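Local atomic coordinates of ancestral congerin Con-anc (PDB entry 3AK0), a protein that binds a galactose-glucose disaccharide, as expected of a galectin, and is a reconstructed ancestor of the fish congerins. Residues A[27-32]-A[49-54]; A[37-42]-A[118-123]; A[90-95]-A[109-114]. All blocks are in the same frame, centred on the assembly; numbering follows the deposited sequence.

Interaction 1 of 3, residues A[27-32]-A[49-54]. With GAL (beta-D-galactopyranose), chain C; BGC (beta-D-glucopyranose), chain B.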
loop_
_atom_site.group_PDB
_atom_site.type_symbol
_atom_site.label_atom_id
_atom_site.label_comp_id
_atom_site.label_asym_id
_atom_site.label_seq_id
_atom_site.Cartn_x
_atom_site.Cartn_y
_atom_site.Cartn_z
ATOM N N ASN A 27 -20.359 -7.209 -10.065
ATOM C CA ASN A 27 -21.668 -7.202 -9.395
ATOM C C ASN A 27 -21.573 -6.755 -7.940
ATOM O O ASN A 27 -22.187 -7.318 -7.015
ATOM C CB ASN A 27 -22.361 -8.548 -9.572
ATOM C CG ASN A 27 -22.614 -8.866 -11.045
ATOM O OD1 ASN A 27 -23.437 -8.220 -11.709
ATOM N ND2 ASN A 27 -21.872 -9.834 -11.574
ATOM N N ALA A 28 -20.788 -5.696 -7.751
ATOM C CA ALA A 28 -20.545 -5.164 -6.416
ATOM C C ALA A 28 -21.815 -4.791 -5.671
ATOM O O ALA A 28 -22.729 -4.182 -6.223
ATOM C CB ALA A 28 -19.609 -3.957 -6.492
ATOM N N LYS A 29 -21.820 -5.142 -4.391
ATOM C CA LYS A 29 -22.858 -4.689 -3.460
ATOM C C LYS A 29 -22.340 -3.516 -2.653
ATOM O O LYS A 29 -23.020 -2.511 -2.537
ATOM C CB LYS A 29 -23.297 -5.821 -2.523
ATOM C CG LYS A 29 -23.927 -7.023 -3.268
ATOM C CD LYS A 29 -25.109 -6.507 -4.037
ATOM C CE LYS A 29 -25.609 -7.511 -5.065
ATOM N NZ LYS A 29 -26.339 -8.576 -4.333
ATOM N N ARG A 30 -21.136 -3.647 -2.109
ATOM C CA ARG A 30 -20.487 -2.514 -1.452
ATOM C C ARG A 30 -19.000 -2.744 -1.279
ATOM O O ARG A 30 -18.540 -3.894 -1.248
ATOM C CB ARG A 30 -21.089 -2.246 -0.066
ATOM C CG ARG A 30 -20.837 -3.369 0.948
ATOM C CD ARG A 30 -21.289 -2.910 2.325
ATOM N NE ARG A 30 -21.141 -3.988 3.287
ATOM C CZ ARG A 30 -20.945 -3.811 4.597
ATOM N NH1 ARG A 30 -20.835 -4.858 5.413
ATOM N NH2 ARG A 30 -20.842 -2.578 5.093
ATOM N N PHE A 31 -18.259 -1.645 -1.121
ATOM C CA PHE A 31 -16.895 -1.755 -0.639
ATOM C C PHE A 31 -16.581 -0.542 0.227
ATOM O O PHE A 31 -17.130 0.544 0.006
ATOM C CB PHE A 31 -15.887 -1.897 -1.803
ATOM C CG PHE A 31 -15.630 -0.630 -2.557
ATOM C CD1 PHE A 31 -16.471 -0.222 -3.590
ATOM C CD2 PHE A 31 -14.519 0.158 -2.257
ATOM C CE1 PHE A 31 -16.252 0.953 -4.288
ATOM C CE2 PHE A 31 -14.275 1.323 -2.958
ATOM C CZ PHE A 31 -15.132 1.732 -3.982
ATOM N N SER A 32 -15.658 -0.718 1.176
ATOM C CA SER A 32 -15.246 0.443 1.968
ATOM C C SER A 32 -13.750 0.726 1.926
ATOM O O SER A 32 -12.950 -0.194 1.769
ATOM C CB SER A 32 -15.736 0.295 3.420
ATOM O OG SER A 32 -15.170 -0.859 4.038
ATOM N N ARG A 49 -21.982 2.075 -1.031
ATOM C CA ARG A 49 -23.067 1.064 -1.077
ATOM C C ARG A 49 -23.840 1.145 -2.387
ATOM O O ARG A 49 -24.687 2.032 -2.584
ATOM C CB ARG A 49 -23.992 1.242 0.128
ATOM C CG ARG A 49 -23.244 0.950 1.436
ATOM C CD ARG A 49 -24.161 1.152 2.649
ATOM N NE ARG A 49 -23.413 0.887 3.887
ATOM C CZ ARG A 49 -23.920 0.824 5.122
ATOM N NH1 ARG A 49 -23.099 0.570 6.151
ATOM N NH2 ARG A 49 -25.221 1.020 5.345
ATOM N N PHE A 50 -23.493 0.249 -3.303
ATOM C CA PHE A 50 -24.298 0.062 -4.510
ATOM C C PHE A 50 -25.665 -0.457 -4.115
ATOM O O PHE A 50 -26.693 0.117 -4.489
ATOM C CB PHE A 50 -23.590 -0.894 -5.461
ATOM C CG PHE A 50 -22.282 -0.349 -5.952
ATOM C CD1 PHE A 50 -21.135 -0.493 -5.179
ATOM C CD2 PHE A 50 -22.217 0.366 -7.157
ATOM C CE1 PHE A 50 -19.913 0.045 -5.619
ATOM C CE2 PHE A 50 -21.000 0.909 -7.599
ATOM C CZ PHE A 50 -19.869 0.765 -6.833
ATOM N N SER A 51 -25.644 -1.529 -3.344
ATOM C CA SER A 51 -26.864 -2.157 -2.882
ATOM C C SER A 51 -26.622 -2.881 -1.566
ATOM O O SER A 51 -26.149 -4.016 -1.566
ATOM C CB SER A 51 -27.340 -3.144 -3.937
ATOM O OG SER A 51 -28.564 -3.716 -3.507
ATOM N N TYR A 52 -26.936 -2.225 -0.458
ATOM C CA TYR A 52 -26.790 -2.841 0.860
ATOM C C TYR A 52 -27.999 -2.503 1.674
ATOM O O TYR A 52 -28.050 -1.494 2.344
ATOM C CB TYR A 52 -25.461 -2.413 1.534
ATOM C CG TYR A 52 -25.160 -3.022 2.884
ATOM C CD1 TYR A 52 -24.554 -4.278 2.982
ATOM C CD2 TYR A 52 -25.455 -2.345 4.062
ATOM C CE1 TYR A 52 -24.257 -4.835 4.207
ATOM C CE2 TYR A 52 -25.162 -2.913 5.315
ATOM C CZ TYR A 52 -24.559 -4.163 5.361
ATOM O OH TYR A 52 -24.255 -4.736 6.555
ATOM N N GLY A 53 -29.022 -3.354 1.587
ATOM C CA GLY A 53 -30.276 -3.036 2.300
ATOM C C GLY A 53 -30.877 -1.760 1.744
ATOM O O GLY A 53 -30.869 -1.543 0.539
ATOM N N ALA A 54 -31.326 -0.894 2.641
ATOM C CA ALA A 54 -31.983 0.347 2.276
ATOM C C ALA A 54 -31.096 1.347 1.562
ATOM O O ALA A 54 -31.599 2.315 0.986
ATOM C CB ALA A 54 -32.632 0.992 3.531
HETATM C C1 GAL C . -23.211 -1.318 9.210
HETATM C C2 GAL C . -22.354 -2.309 8.412
HETATM C C3 GAL C . -20.883 -2.130 8.780
HETATM C C4 GAL C . -20.483 -0.673 8.599
HETATM C C5 GAL C . -21.428 0.211 9.423
HETATM C C6 GAL C . -21.133 1.694 9.254
HETATM O O2 GAL C . -22.714 -3.672 8.644
HETATM O O3 GAL C . -20.125 -3.000 7.974
HETATM O O4 GAL C . -20.538 -0.346 7.219
HETATM O O5 GAL C . -22.761 0.002 8.972
HETATM O O6 GAL C . -21.936 2.420 10.169
HETATM C C2 BGC B . -27.635 0.643 9.407
HETATM C C3 BGC B . -26.445 0.035 8.660
HETATM C C4 BGC B . -25.517 -0.788 9.551
HETATM C C5 BGC B . -26.408 -1.860 10.193
HETATM C C6 BGC B . -25.655 -2.677 11.212
HETATM C C1 BGC B . -28.364 -0.488 10.117
HETATM O O1 BGC B . -29.303 0.074 11.005
HETATM O O2 BGC B . -28.512 1.282 8.485
HETATM O O3 BGC B . -25.711 1.071 8.036
HETATM O O4 BGC B . -24.550 -1.421 8.729
HETATM O O5 BGC B . -27.459 -1.216 10.907
HETATM O O6 BGC B . -25.201 -1.796 12.204
#
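R30 lays its guanidinium over one face of the Y52 ring. The two planes are 28° apart with centres 4.0 Å from each other, a stacked cation-pi pair shifted toward the rim, where NE of R30 comes within 3.4 Å of CE1 of Y52. The aliphatic arm follows the same ring face: CD of R30 makes a CH-pi contact 4.1 Å from the Y52 centroid. Chi1 of 66° leaves CG of R30 flanked by N and C, and the chain then runs extended to NE, carrying both terminal nitrogens to the galactose. NH2 of R30 donates to O3 of the galactose at 3.0 Å, and NH1 grips the same oxygen. R49, the antiparallel non-hydrogen-bonded partner of R30, sends its side chain to the same face of the sheet. Its NH1 serves O4 and O5 of the galactose, while its NH2 reaches O3 of the glucose at 2.7 Å. Y52 adds OH, hydrogen-bonded to O2 of the galactose at 2.8 Å. D47 forms salt bridges to both arginines, which probably offsets their like charges. Behind this polar side, N of S51 donates to O of K29 at 2.9 Å, while the rings of F31 and F50 meet through their edges. Thus the hairpin of strands 30-35 and 41-52 supplies part of the galectin sugar pocket, with N62 and E72 from the next strands; F31 and F50 pack against V24 of strand 18-24, with F78 edge-to-face to F50.

Interaction 2 of 3, residues A[37-42]-A[118-123]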
loop_
_atom_site.group_PDB
_atom_site.type_symbol
_atom_site.label_atom_id
_atom_site.label_comp_id
_atom_site.label_asym_id
_atom_site.label_seq_id
_atom_site.Cartn_x
_atom_site.Cartn_y
_atom_site.Cartn_z
ATOM N N GLU A 37 -6.247 3.142 12.685
ATOM C CA GLU A 37 -5.128 2.502 13.348
ATOM C C GLU A 37 -5.102 0.977 13.220
ATOM O O GLU A 37 -4.020 0.370 13.383
ATOM C CB GLU A 37 -5.120 2.890 14.829
ATOM C CG GLU A 37 -5.048 4.395 15.063
ATOM C CD GLU A 37 -6.375 5.143 14.897
ATOM O OE1 GLU A 37 -7.454 4.559 15.197
ATOM O OE2 GLU A 37 -6.341 6.360 14.579
ATOM N N SER A 38 -6.263 0.364 12.985
ATOM C CA SER A 38 -6.359 -1.099 12.758
ATOM C C SER A 38 -7.765 -1.411 12.255
ATOM O O SER A 38 -8.621 -0.505 12.128
ATOM C CB SER A 38 -6.117 -1.866 14.064
ATOM O OG SER A 38 -7.213 -1.634 14.933
ATOM N N THR A 39 -8.036 -2.698 12.039
ATOM C CA THR A 39 -9.379 -3.095 11.594
ATOM C C THR A 39 -10.475 -2.683 12.574
ATOM O O THR A 39 -11.663 -2.741 12.208
ATOM C CB THR A 39 -9.472 -4.481 11.007
ATOM O OG1 THR A 39 -9.087 -5.428 11.995
ATOM C CG2 THR A 39 -8.566 -4.600 9.776
ATOM N N ASP A 40 -10.130 -2.355 13.828
ATOM C CA ASP A 40 -11.036 -2.474 14.978
ATOM C C ASP A 40 -11.118 -0.959 15.378
ATOM O O ASP A 40 -11.868 -0.570 16.267
ATOM C CB ASP A 40 -10.473 -3.221 16.175
ATOM C CG ASP A 40 -10.527 -4.715 16.024
ATOM O OD1 ASP A 40 -11.562 -5.246 15.549
ATOM O OD2 ASP A 40 -9.523 -5.350 16.419
ATOM N N SER A 41 -10.312 -0.111 14.728
ATOM C CA SER A 41 -10.045 1.261 15.200
ATOM C C SER A 41 -9.916 2.165 13.967
ATOM O O SER A 41 -8.844 2.281 13.389
ATOM C CB SER A 41 -8.738 1.247 16.014
ATOM O OG SER A 41 -8.457 2.469 16.697
ATOM N N ILE A 42 -11.038 2.777 13.577
ATOM C CA ILE A 42 -11.149 3.426 12.266
ATOM C C ILE A 42 -11.712 4.819 12.453
ATOM O O ILE A 42 -12.844 4.987 12.917
ATOM C CB ILE A 42 -12.080 2.628 11.328
ATOM C CG1 ILE A 42 -11.546 1.229 11.066
ATOM C CG2 ILE A 42 -12.268 3.368 10.000
ATOM C CD1 ILE A 42 -12.623 0.271 10.585
ATOM N N PHE A 118 -2.528 9.336 11.025
ATOM C CA PHE A 118 -3.096 7.980 11.099
ATOM C C PHE A 118 -2.075 7.009 10.537
ATOM O O PHE A 118 -1.144 7.429 9.833
ATOM C CB PHE A 118 -4.403 7.887 10.295
ATOM C CG PHE A 118 -5.395 8.894 10.741
ATOM C CD1 PHE A 118 -6.144 8.669 11.888
ATOM C CD2 PHE A 118 -5.475 10.127 10.091
ATOM C CE1 PHE A 118 -7.005 9.658 12.384
ATOM C CE2 PHE A 118 -6.356 11.107 10.566
ATOM C CZ PHE A 118 -7.108 10.871 11.728
ATOM N N ASN A 119 -2.239 5.728 10.837
ATOM C CA ASN A 119 -1.178 4.786 10.505
ATOM C C ASN A 119 -1.656 3.524 9.799
ATOM O O ASN A 119 -0.858 2.616 9.547
ATOM C CB ASN A 119 -0.365 4.429 11.753
ATOM C CG ASN A 119 -1.230 3.943 12.889
ATOM O OD1 ASN A 119 -1.588 2.773 12.951
ATOM N ND2 ASN A 119 -1.532 4.844 13.841
ATOM N N PHE A 120 -2.935 3.458 9.454
ATOM C CA PHE A 120 -3.518 2.198 8.968
ATOM C C PHE A 120 -4.600 2.501 7.945
ATOM O O PHE A 120 -5.426 3.402 8.168
ATOM C CB PHE A 120 -4.090 1.398 10.143
ATOM C CG PHE A 120 -4.595 0.038 9.772
ATOM C CD1 PHE A 120 -3.725 -1.053 9.774
ATOM C CD2 PHE A 120 -5.943 -0.166 9.474
ATOM C CE1 PHE A 120 -4.185 -2.328 9.437
ATOM C CE2 PHE A 120 -6.416 -1.445 9.145
ATOM C CZ PHE A 120 -5.535 -2.514 9.118
ATOM N N ILE A 121 -4.565 1.794 6.811
ATOM C CA ILE A 121 -5.674 1.856 5.833
ATOM C C ILE A 121 -6.081 0.415 5.517
ATOM O O ILE A 121 -5.250 -0.486 5.498
ATOM C CB ILE A 121 -5.215 2.540 4.498
ATOM C CG1 ILE A 121 -4.613 3.919 4.768
ATOM C CG2 ILE A 121 -6.376 2.588 3.428
ATOM C CD1 ILE A 121 -3.576 4.328 3.737
ATOM N N TYR A 122 -7.369 0.181 5.263
ATOM C CA TYR A 122 -7.715 -1.097 4.669
ATOM C C TYR A 122 -8.937 -0.998 3.802
ATOM O O TYR A 122 -9.767 -0.095 3.973
ATOM C CB TYR A 122 -7.843 -2.207 5.726
ATOM C CG TYR A 122 -9.150 -2.300 6.474
ATOM C CD1 TYR A 122 -10.057 -3.307 6.175
ATOM C CD2 TYR A 122 -9.438 -1.432 7.530
ATOM C CE1 TYR A 122 -11.247 -3.443 6.874
ATOM C CE2 TYR A 122 -10.620 -1.563 8.239
ATOM C CZ TYR A 122 -11.527 -2.568 7.895
ATOM O OH TYR A 122 -12.737 -2.719 8.566
ATOM N N LEU A 123 -9.049 -1.937 2.861
ATOM C CA LEU A 123 -10.219 -1.995 2.008
ATOM C C LEU A 123 -11.022 -3.208 2.451
ATOM O O LEU A 123 -10.459 -4.253 2.808
ATOM C CB LEU A 123 -9.807 -2.114 0.519
ATOM C CG LEU A 123 -10.921 -2.191 -0.543
ATOM C CD1 LEU A 123 -10.334 -1.735 -1.841
ATOM C CD2 LEU A 123 -11.503 -3.617 -0.654
#
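The type I beta turn S38-S41, which connects strands 30-35 and 41-52 of the galectin sandwich, lies over F120 and Y122 of strand 117-125, with E37 at the edge of F118. It is shaped by a classic beta bulge, E37 and S38 both facing S41, and N of each donates to O of S41. An ST turn adds a side-chain brace, N of D40 giving to OG of S38 at 3.2 Å. Across the contact two ring faces and two ring edges are used. CA of S38 stands 3.5 Å from the F120 centroid, 16° off the ring normal, a CH-pi contact shifted toward the rim. T39 is centred more exactly on the next aromatic: its CG2 is 3.8 Å from the Y122 centroid and only 3° off the normal. The same methyl also approaches F120, with CG2 of T39 3.7 Å from CZ of F120, and therefore bridges the two rings. F120 turns its ring under the turn by holding CG anti to the backbone N (chi1 -175°). I42 comes to Y122 at the edge, in the ring plane, its CD1 3.6 Å from CE2 of Y122. At the far end, OE2 of E37 lies in the plane of the F118 ring, 3.6 Å from CD1 of F118, while OE1 of E37 accepts on its anti side from OG of S41 at 2.8 Å. E6 of strand 6-8 touches T39, F120 and Y122. No hydrogen bond joins the two segments, so their cohesion rests on C-H groups over ring faces and on apolar packing; the carboxylate at the F118 edge would favour the slightly positive aromatic hydrogens, and the bond from S41 probably limits its rotation.

Interaction 3 of 3, residues A[90-95]-A[109-114]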
loop_
_atom_site.group_PDB
_atom_site.type_symbol
_atom_site.label_atom_id
_atom_site.label_comp_id
_atom_site.label_asym_id
_atom_site.label_seq_id
_atom_site.Cartn_x
_atom_site.Cartn_y
_atom_site.Cartn_z
ATOM N N ILE A 90 -8.021 11.377 -0.106
ATOM C CA ILE A 90 -8.367 11.762 1.273
ATOM C C ILE A 90 -7.326 12.706 1.855
ATOM O O ILE A 90 -6.117 12.470 1.753
ATOM C CB ILE A 90 -8.498 10.492 2.151
ATOM C CG1 ILE A 90 -9.615 9.605 1.574
ATOM C CG2 ILE A 90 -8.836 10.859 3.611
ATOM C CD1 ILE A 90 -9.620 8.123 2.025
ATOM N N THR A 91 -7.820 13.781 2.476
ATOM C CA THR A 91 -6.976 14.689 3.230
ATOM C C THR A 91 -7.681 14.974 4.538
ATOM O O THR A 91 -8.820 14.582 4.702
ATOM C CB THR A 91 -6.763 16.040 2.526
ATOM O OG1 THR A 91 -8.033 16.614 2.183
ATOM C CG2 THR A 91 -5.975 15.836 1.269
ATOM N N PHE A 92 -7.011 15.656 5.463
ATOM C CA PHE A 92 -7.693 16.042 6.721
ATOM C C PHE A 92 -6.953 17.184 7.382
ATOM O O PHE A 92 -5.749 17.366 7.176
ATOM C CB PHE A 92 -7.773 14.856 7.703
ATOM C CG PHE A 92 -6.446 14.321 8.136
ATOM C CD1 PHE A 92 -5.802 13.333 7.400
ATOM C CD2 PHE A 92 -5.879 14.750 9.329
ATOM C CE1 PHE A 92 -4.562 12.839 7.813
ATOM C CE2 PHE A 92 -4.657 14.255 9.736
ATOM C CZ PHE A 92 -4.005 13.288 8.982
ATOM N N ASP A 93 -7.686 17.949 8.190
ATOM C CA ASP A 93 -7.030 18.784 9.190
ATOM C C ASP A 93 -7.484 18.227 10.553
ATOM O O ASP A 93 -8.097 17.146 10.613
ATOM C CB ASP A 93 -7.347 20.269 8.982
ATOM C CG ASP A 93 -8.847 20.576 8.946
ATOM O OD1 ASP A 93 -9.228 21.487 8.173
ATOM O OD2 ASP A 93 -9.669 19.945 9.649
ATOM N N ILE A 94 -7.199 18.949 11.634
ATOM C CA ILE A 94 -7.469 18.414 12.960
ATOM C C ILE A 94 -8.979 18.315 13.229
ATOM O O ILE A 94 -9.418 17.607 14.144
ATOM C CB ILE A 94 -6.778 19.267 14.047
ATOM C CG1 ILE A 94 -6.709 18.503 15.361
ATOM C CG2 ILE A 94 -7.457 20.612 14.200
ATOM C CD1 ILE A 94 -5.901 19.196 16.479
ATOM N N ASP A 95 -9.779 19.005 12.417
ATOM C CA ASP A 95 -11.223 18.999 12.614
ATOM C C ASP A 95 -12.017 18.098 11.677
ATOM O O ASP A 95 -13.052 17.547 12.056
ATOM C CB ASP A 95 -11.734 20.434 12.537
ATOM C CG ASP A 95 -11.435 21.209 13.836
ATOM O OD1 ASP A 95 -11.865 20.733 14.909
ATOM O OD2 ASP A 95 -10.802 22.259 13.774
ATOM N N PHE A 109 -16.232 14.836 6.535
ATOM C CA PHE A 109 -16.631 13.979 7.666
ATOM C C PHE A 109 -15.785 14.439 8.864
ATOM O O PHE A 109 -14.610 14.727 8.691
ATOM C CB PHE A 109 -16.380 12.490 7.350
ATOM C CG PHE A 109 -16.868 11.559 8.433
ATOM C CD1 PHE A 109 -18.222 11.343 8.598
ATOM C CD2 PHE A 109 -15.978 10.952 9.306
ATOM C CE1 PHE A 109 -18.686 10.491 9.623
ATOM C CE2 PHE A 109 -16.445 10.090 10.331
ATOM C CZ PHE A 109 -17.776 9.904 10.487
ATOM N N PRO A 110 -16.366 14.528 10.071
ATOM C CA PRO A 110 -15.558 15.038 11.193
ATOM C C PRO A 110 -14.375 14.136 11.549
ATOM O O PRO A 110 -14.486 12.920 11.442
ATOM C CB PRO A 110 -16.544 15.032 12.377
ATOM C CG PRO A 110 -17.630 14.080 11.982
ATOM C CD PRO A 110 -17.745 14.209 10.477
ATOM N N ASN A 111 -13.291 14.754 11.992
ATOM C CA ASN A 111 -12.132 14.065 12.595
ATOM C C ASN A 111 -12.498 13.992 14.075
ATOM O O ASN A 111 -12.160 14.890 14.859
ATOM C CB ASN A 111 -10.873 14.933 12.344
ATOM C CG ASN A 111 -9.539 14.271 12.793
ATOM O OD1 ASN A 111 -8.446 14.751 12.379
ATOM N ND2 ASN A 111 -9.597 13.260 13.634
ATOM N N ARG A 112 -13.208 12.922 14.437
ATOM C CA ARG A 112 -13.860 12.853 15.757
ATOM C C ARG A 112 -12.902 12.841 16.943
ATOM O O ARG A 112 -13.260 13.330 18.045
ATOM C CB ARG A 112 -14.818 11.661 15.804
ATOM C CG ARG A 112 -16.011 11.937 14.921
ATOM C CD ARG A 112 -16.925 10.716 14.823
ATOM N NE ARG A 112 -18.229 11.123 14.282
ATOM C CZ ARG A 112 -19.099 10.264 13.741
ATOM N NH1 ARG A 112 -20.267 10.715 13.276
ATOM N NH2 ARG A 112 -18.796 8.956 13.630
ATOM N N HIS A 113 -11.688 12.337 16.724
ATOM C CA HIS A 113 -10.674 12.256 17.784
ATOM C C HIS A 113 -9.647 13.357 17.664
ATOM O O HIS A 113 -8.752 13.498 18.504
ATOM C CB HIS A 113 -9.991 10.885 17.735
ATOM C CG HIS A 113 -10.965 9.751 17.777
ATOM N ND1 HIS A 113 -11.643 9.408 18.925
ATOM C CD2 HIS A 113 -11.406 8.913 16.808
ATOM C CE1 HIS A 113 -12.454 8.399 18.666
ATOM N NE2 HIS A 113 -12.334 8.080 17.386
ATOM N N GLY A 114 -9.773 14.156 16.609
ATOM C CA GLY A 114 -8.898 15.290 16.409
ATOM C C GLY A 114 -7.446 14.907 16.302
ATOM O O GLY A 114 -6.576 15.579 16.877
#
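The ring of F92 and the amide of N111 meet with their planes nearly at right angles, 86° apart. F92 is further boxed by F12 and F118, each edge-to-face with it. Within 109-114, one face of the F109 ring carries CD of P110, 3.4 Å above its plane and toward the rim. The guanidinium of R112 in turn has CZ of F109 over one face; its NH2 also bonds OD1 of N62, whose ND2 holds the galactose, consistent with a second-shell role. N111 directs CG to the side of D93 and I94, in the loop 93-95, by keeping it anti to the backbone N (chi1 -174°). The backbone course brings CB of N111 to 3.4 Å from O of D95. The hydrogen bond assigned across the contact runs from N of N111 to O of D95; it is short at 2.8 Å, but the donor lies 47° out of the carbonyl plane and is not aimed at a lone pair. At the other end, CA of G114 makes a C-H contact with O of I94 at 3.3 Å, and CG1 of I94 rests 3.3 Å from O of G114. Both segments are braced internally. D93 forms an Asx turn, its OD2 accepting from N of D95 at 2.9 Å, while its OD1 is hydrogen-bonded to OH of Y98. In the other segment, the type I turn N111-G114 closes with N of G114 on O of N111 at 3.0 Å, and the positive phi at its last residue suits glycine. Chemically, then, two self-braced turns are joined largely through backbone groups, which probably gives this sheet end a defined shape.

Overall arrangement
The three contacts lie in one galectin domain. Interactions 1 and 2 share the sheet containing strands 30-35, 41-52 and 117-125. Their centres are 21 Å apart, yet they touch where S32 meets L123, and their segments cross in chain order. Interaction 3 falls within the chain span that interaction 2 encloses, at an end of the facing five-stranded sheet. Its centre is 14 Å from that of interaction 2, and the two are in direct packing, F118 lying against N111. Interactions 1 and 3 sit on opposite sides of the chain centre, 25 Å apart. Interaction 2 therefore connects the sugar-binding face to the far end of the sandwich through direct packing.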